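Long-range contacts in tyrosine specific protein phosphatase (Trypanosoma cruzi, PDB 4AZ1), which probably acts as a protein tyrosine phosphatase, removing phosphate from phosphotyrosine residues of protein substrates: residues A[61-66]-A[73-78]; A[241-246]-A[282-287]. All coordinates share one frame; numbering follows the deposited sequence.

Contact 1. Residues A[61-66]-A[73-78]. With FMT (formic acid), chain H.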
loop_
_atom_site.group_PDB
_atom_site.type_symbol
_atom_site.label_atom_id
_atom_site.label_comp_id
_atom_site.label_asym_id
_atom_site.label_seq_id
_atom_site.Cartn_x
_atom_site.Cartn_y
_atom_site.Cartn_z
ATOM N N LEU A 61 -4.315 -7.826 -19.475
ATOM C CA LEU A 61 -4.136 -7.163 -18.185
ATOM C C LEU A 61 -4.931 -7.883 -17.088
ATOM O O LEU A 61 -6.117 -8.156 -17.256
ATOM C CB LEU A 61 -4.580 -5.701 -18.284
ATOM C CG LEU A 61 -4.463 -4.874 -16.999
ATOM C CD1 LEU A 61 -3.000 -4.656 -16.649
ATOM C CD2 LEU A 61 -5.160 -3.560 -17.159
ATOM N N TYR A 62 -4.275 -8.217 -15.984
ATOM C CA TYR A 62 -4.941 -8.928 -14.894
ATOM C C TYR A 62 -5.117 -7.990 -13.703
ATOM O O TYR A 62 -4.203 -7.232 -13.372
ATOM C CB TYR A 62 -4.150 -10.186 -14.489
ATOM C CG TYR A 62 -4.911 -11.110 -13.543
ATOM C CD1 TYR A 62 -5.813 -12.050 -14.036
ATOM C CD2 TYR A 62 -4.726 -11.038 -12.162
ATOM C CE1 TYR A 62 -6.512 -12.895 -13.182
ATOM C CE2 TYR A 62 -5.419 -11.877 -11.304
ATOM C CZ TYR A 62 -6.312 -12.805 -11.819
ATOM O OH TYR A 62 -7.007 -13.638 -10.969
ATOM N N PRO A 63 -6.282 -8.052 -13.041
ATOM C CA PRO A 63 -7.385 -8.998 -13.262
ATOM C C PRO A 63 -8.468 -8.545 -14.242
ATOM O O PRO A 63 -9.515 -9.194 -14.288
ATOM C CB PRO A 63 -8.013 -9.093 -11.871
ATOM C CG PRO A 63 -7.874 -7.704 -11.350
ATOM C CD PRO A 63 -6.510 -7.232 -11.838
ATOM N N GLN A 64 -8.236 -7.476 -14.998
ATOM C CA GLN A 64 -9.295 -6.860 -15.809
ATOM C C GLN A 64 -9.899 -7.761 -16.888
ATOM O O GLN A 64 -11.023 -7.528 -17.330
ATOM C CB GLN A 64 -8.806 -5.547 -16.434
ATOM C CG GLN A 64 -8.641 -4.384 -15.444
ATOM C CD GLN A 64 -7.412 -4.514 -14.538
ATOM O OE1 GLN A 64 -6.700 -5.527 -14.559
ATOM N NE2 GLN A 64 -7.159 -3.477 -13.743
ATOM N N VAL A 65 -9.165 -8.789 -17.304
ATOM C CA VAL A 65 -9.635 -9.672 -18.371
ATOM C C VAL A 65 -10.508 -10.823 -17.864
ATOM O O VAL A 65 -11.085 -11.573 -18.659
ATOM C CB VAL A 65 -8.462 -10.216 -19.201
ATOM C CG1 VAL A 65 -7.774 -9.073 -19.914
ATOM C CG2 VAL A 65 -7.475 -10.966 -18.309
ATOM N N THR A 66 -10.598 -10.957 -16.542
ATOM C CA THR A 66 -11.500 -11.920 -15.911
ATOM C C THR A 66 -12.870 -11.296 -15.625
ATOM O O THR A 66 -13.840 -12.006 -15.347
ATOM C CB THR A 66 -10.908 -12.508 -14.601
ATOM O OG1 THR A 66 -10.288 -11.467 -13.833
ATOM C CG2 THR A 66 -9.872 -13.582 -14.911
ATOM N N THR A 73 -12.976 -3.183 -12.199
ATOM C CA THR A 73 -11.939 -3.563 -11.239
ATOM C C THR A 73 -11.270 -2.301 -10.702
ATOM O O THR A 73 -10.602 -1.578 -11.443
ATOM C CB THR A 73 -10.861 -4.506 -11.814
ATOM O OG1 THR A 73 -11.468 -5.717 -12.279
ATOM C CG2 THR A 73 -9.862 -4.853 -10.724
ATOM N N PRO A 74 -11.455 -2.038 -9.401
ATOM C CA PRO A 74 -11.007 -0.818 -8.721
ATOM C C PRO A 74 -9.547 -0.855 -8.264
ATOM O O PRO A 74 -9.139 -0.005 -7.465
ATOM C CB PRO A 74 -11.924 -0.760 -7.498
ATOM C CG PRO A 74 -12.184 -2.200 -7.176
ATOM C CD PRO A 74 -12.212 -2.928 -8.500
ATOM N N TYR A 75 -8.762 -1.800 -8.754
ATOM C CA TYR A 75 -7.352 -1.778 -8.413
ATOM C C TYR A 75 -6.483 -2.131 -9.600
ATOM O O TYR A 75 -6.937 -2.724 -10.579
ATOM C CB TYR A 75 -7.050 -2.688 -7.223
ATOM C CG TYR A 75 -7.623 -4.069 -7.363
ATOM C CD1 TYR A 75 -7.034 -4.995 -8.201
ATOM C CD2 TYR A 75 -8.755 -4.446 -6.653
ATOM C CE1 TYR A 75 -7.546 -6.254 -8.334
ATOM C CE2 TYR A 75 -9.279 -5.710 -6.781
ATOM C CZ TYR A 75 -8.667 -6.612 -7.625
ATOM O OH TYR A 75 -9.173 -7.881 -7.771
ATOM N N TYR A 76 -5.219 -1.762 -9.494
ATOM C CA TYR A 76 -4.281 -1.949 -10.580
ATOM C C TYR A 76 -3.057 -2.684 -10.076
ATOM O O TYR A 76 -2.421 -2.278 -9.088
ATOM C CB TYR A 76 -3.878 -0.604 -11.203
ATOM C CG TYR A 76 -2.694 -0.701 -12.152
ATOM C CD1 TYR A 76 -2.880 -1.019 -13.489
ATOM C CD2 TYR A 76 -1.397 -0.455 -11.711
ATOM C CE1 TYR A 76 -1.811 -1.107 -14.356
ATOM C CE2 TYR A 76 -0.319 -0.539 -12.580
ATOM C CZ TYR A 76 -0.537 -0.865 -13.897
ATOM O OH TYR A 76 0.525 -0.949 -14.762
ATOM N N ILE A 77 -2.750 -3.789 -10.742
ATOM C CA ILE A 77 -1.439 -4.362 -10.640
ATOM C C ILE A 77 -0.849 -4.329 -12.053
ATOM O O ILE A 77 -1.568 -4.518 -13.045
ATOM C CB ILE A 77 -1.459 -5.775 -10.027
ATOM C CG1 ILE A 77 -1.997 -6.802 -11.017
ATOM C CG2 ILE A 77 -2.284 -5.780 -8.712
ATOM C CD1 ILE A 77 -1.507 -8.224 -10.737
ATOM N N ASN A 78 0.438 -4.017 -12.150
ATOM C CA ASN A 78 1.139 -4.100 -13.430
ATOM C C ASN A 78 1.371 -5.588 -13.696
ATOM O O ASN A 78 2.422 -6.136 -13.340
ATOM C CB ASN A 78 2.464 -3.341 -13.330
ATOM C CG ASN A 78 3.226 -3.286 -14.635
ATOM O OD1 ASN A 78 3.260 -4.249 -15.403
ATOM N ND2 ASN A 78 3.873 -2.153 -14.879
HETATM C C FMT H . 1.893 -5.072 -8.784
HETATM O O1 FMT H . 1.600 -4.172 -9.583
HETATM O O2 FMT H . 2.012 -6.276 -9.065
HETATM O O HOH W 1 -4.307 -4.316 -13.266
#

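Contact 2. Residues A[241-246]-A[282-287]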
loop_
_atom_site.group_PDB
_atom_site.type_symbol
_atom_site.label_atom_id
_atom_site.label_comp_id
_atom_site.label_asym_id
_atom_site.label_seq_id
_atom_site.Cartn_x
_atom_site.Cartn_y
_atom_site.Cartn_z
ATOM N N ALA A 241 6.380 -24.432 -18.206
ATOM C CA ALA A 241 5.774 -24.816 -19.481
ATOM C C ALA A 241 6.624 -25.859 -20.184
ATOM O O ALA A 241 6.133 -26.924 -20.556
ATOM C CB ALA A 241 5.587 -23.607 -20.368
ATOM N N ALA A 242 7.906 -25.552 -20.358
ATOM C CA ALA A 242 8.793 -26.474 -21.043
ATOM C C ALA A 242 8.810 -27.849 -20.381
ATOM O O ALA A 242 8.800 -28.872 -21.074
ATOM C CB ALA A 242 10.213 -25.892 -21.153
ATOM N N LEU A 243 8.816 -27.884 -19.049
ATOM C CA LEU A 243 8.861 -29.164 -18.341
ATOM C C LEU A 243 7.549 -29.935 -18.437
ATOM O O LEU A 243 7.550 -31.164 -18.407
ATOM C CB LEU A 243 9.281 -28.988 -16.875
ATOM C CG LEU A 243 10.777 -28.717 -16.685
ATOM C CD1 LEU A 243 11.063 -28.084 -15.332
ATOM C CD2 LEU A 243 11.566 -30.006 -16.843
ATOM N N THR A 244 6.438 -29.214 -18.554
ATOM C CA THR A 244 5.140 -29.858 -18.748
ATOM C C THR A 244 5.119 -30.548 -20.110
ATOM O O THR A 244 4.623 -31.669 -20.237
ATOM C CB THR A 244 3.977 -28.854 -18.647
ATOM O OG1 THR A 244 3.988 -28.221 -17.357
ATOM C CG2 THR A 244 2.644 -29.565 -18.847
ATOM N N HIS A 245 5.669 -29.894 -21.130
ATOM C CA HIS A 245 5.787 -30.545 -22.441
ATOM C C HIS A 245 6.624 -31.817 -22.360
ATOM O O HIS A 245 6.284 -32.839 -22.968
ATOM C CB HIS A 245 6.357 -29.575 -23.484
ATOM C CG HIS A 245 5.357 -28.570 -23.954
ATOM N ND1 HIS A 245 4.357 -28.882 -24.852
ATOM C CD2 HIS A 245 5.171 -27.271 -23.619
ATOM C CE1 HIS A 245 3.612 -27.814 -25.063
ATOM N NE2 HIS A 245 4.088 -26.820 -24.331
ATOM N N LEU A 246 7.710 -31.750 -21.593
ATOM C CA LEU A 246 8.592 -32.896 -21.399
ATOM C C LEU A 246 7.813 -34.046 -20.770
ATOM O O LEU A 246 7.892 -35.188 -21.226
ATOM C CB LEU A 246 9.776 -32.487 -20.508
ATOM C CG LEU A 246 10.901 -33.496 -20.227
ATOM C CD1 LEU A 246 12.209 -32.770 -19.944
ATOM C CD2 LEU A 246 10.564 -34.414 -19.058
ATOM N N LEU A 282 18.723 -25.028 -19.294
ATOM C CA LEU A 282 19.446 -25.682 -18.199
ATOM C C LEU A 282 18.520 -26.529 -17.325
ATOM O O LEU A 282 18.894 -27.617 -16.890
ATOM C CB LEU A 282 20.152 -24.645 -17.316
ATOM C CG LEU A 282 21.216 -23.836 -18.048
ATOM C CD1 LEU A 282 21.886 -22.809 -17.118
ATOM C CD2 LEU A 282 22.235 -24.768 -18.671
ATOM N N THR A 283 17.319 -26.029 -17.051
ATOM C CA THR A 283 16.388 -26.821 -16.244
ATOM C C THR A 283 15.962 -28.076 -17.010
ATOM O O THR A 283 15.766 -29.133 -16.412
ATOM C CB THR A 283 15.140 -26.019 -15.778
ATOM O OG1 THR A 283 14.226 -25.849 -16.869
ATOM C CG2 THR A 283 15.540 -24.667 -15.255
ATOM N N LEU A 284 15.826 -27.964 -18.332
ATOM C CA LEU A 284 15.427 -29.124 -19.129
ATOM C C LEU A 284 16.537 -30.157 -19.072
ATOM O O LEU A 284 16.290 -31.345 -18.836
ATOM C CB LEU A 284 15.132 -28.736 -20.584
ATOM C CG LEU A 284 13.788 -28.040 -20.837
ATOM C CD1 LEU A 284 13.714 -27.545 -22.266
ATOM C CD2 LEU A 284 12.592 -28.971 -20.539
ATOM N N MET A 285 17.766 -29.691 -19.259
ATOM C CA MET A 285 18.921 -30.570 -19.198
ATOM C C MET A 285 19.033 -31.278 -17.846
ATOM O O MET A 285 19.201 -32.497 -17.804
ATOM C CB MET A 285 20.197 -29.795 -19.531
ATOM C CG MET A 285 20.222 -29.276 -20.966
ATOM S SD MET A 285 21.628 -28.178 -21.286
ATOM C CE MET A 285 22.966 -29.398 -21.385
ATOM N N CYS A 286 18.932 -30.529 -16.748
ATOM C CA CYS A 286 18.977 -31.144 -15.419
ATOM C C CYS A 286 17.893 -32.208 -15.233
ATOM O O CYS A 286 18.177 -33.304 -14.749
ATOM C CB CYS A 286 18.865 -30.091 -14.315
ATOM S SG CYS A 286 20.303 -29.018 -14.207
ATOM N N ARG A 287 16.660 -31.900 -15.637
ATOM C CA ARG A 287 15.578 -32.885 -15.534
ATOM C C ARG A 287 15.938 -34.140 -16.312
ATOM O O ARG A 287 15.637 -35.257 -15.881
ATOM C CB ARG A 287 14.254 -32.305 -16.043
ATOM C CG ARG A 287 13.085 -33.289 -16.027
ATOM C CD ARG A 287 12.691 -33.709 -14.597
ATOM N NE ARG A 287 12.085 -32.612 -13.837
ATOM C CZ ARG A 287 10.809 -32.244 -13.948
ATOM N NH1 ARG A 287 10.002 -32.881 -14.790
ATOM N NH2 ARG A 287 10.334 -31.243 -13.221
#

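Contact 1. Residues A[61-66]-A[73-78]
Pro63 and Tyr75 meet obliquely, with Pro63 CG 3.4 Å from Tyr75 CE1. Pro63 CG also meets Thr73 CG2 at 3.5 Å. Thr73 CG2 in turn lies 3.6 Å above the plane of the Tyr75 ring, over its centre. Pro63 and Thr73 both pack against this ring position. Tyr75 was modelled in two conformers; the contacts described are those of one and are doubtful for the other. The ring also packs on helix 101-110 through Asp103, Ala106 and Met107.

The peptide bond before Pro63 is cis. It folds the proline back on its predecessor, and Pro63 CB sits 3.7 Å above the centre of the Tyr62 ring. The carbonyl of Tyr62 points instead to the second segment. Ile77 CG1 comes within 3.3 Å of Tyr62 O. The Ile77 chi1 of 74° places CG1 between the backbone N and the carbonyl carbon.

A water bridges the backbones. Ile77 N donates to it at 3.0 Å, and the water lies 2.9 Å from Tyr62 O, placed to donate. Gln64 NE2 adds a weak bond to it. The Gln64 chain bends at chi2 (74°), which turns CD in toward this water. Leu61 CD1 comes loosely against Ile77 O and the Tyr76 ring.

Past Ile77, Asn78 N donates to O1 of a formic acid at 2.8 Å. This molecule also bonds Gln94 NE2 and is probably from the crystallisation liquor.

Tyr76 OH and Asn78 ND2 both bond Asn49 OD1. Asn49 belongs to the KNRY sequence, which in classical phosphatases forms the phosphotyrosine recognition loop. Segment 73-78 thus ties edge strand 79-82, which it leads into, to what is probably that loop here.

Contact 2. Residues A[241-246]-A[282-287]
Helix segments 241-246 and 282-287 run roughly parallel, their axes 10.0 Å apart at a crossing angle of -34°, with Leu243 and Leu284 closest by CA. They belong to the helical side of the protein tyrosine phosphatase fold. Helix 232-247 is the one that follows the phosphate-binding loop in sequence.

The interface is apolar at its centre. Leu284 reaches across, and its CD2 lies 3.9 Å from Ala242 CB. Leu246 and Leu284 lie alongside each other, pointing opposite ways, with Leu246 CD1 3.9 Å from Leu284 CD2. Val256 of helix 255-266 touches Leu284 as well. Leu243 packs on Leu210 of helix 203-215.

Arg287 borders this apolar patch. Its CG is anti to the backbone N (chi1 177°), and the chain then bends at chi2 and chi3. The aliphatic part lies against Leu243 and Leu246 of segment 241-246: Arg287 CG is 4.0 Å from Leu246 CD1, and Arg287 CB is 3.6 Å from Leu243 CD2. Two salt bridges, from NE to Glu207 and from NH1 to Glu247, hold the guanidinium in place. Leu243 CD2 sits 3.7 Å above the centre of one guanidinium face.

From the N terminus, the chain passes helix 40-44 and enters the loop region that leads to strand 79-82. Contact 1 closes a short loop there, part of which (68-71) is not modelled. Its second segment runs straight into strand 79-82, an outermost strand of the mixed sheet. The chain then builds the rest of that sheet, with helices 101-110 and 203-215, before helix 232-247. Contact 2 closes a longer, mainly helical loop by bringing helix 274-288 beside helix 232-247. The two contacts follow in series and do not nest or cross. The centres of contact 1 and contact 2 lie about 31 Å apart, on opposite sides of the chain's centre.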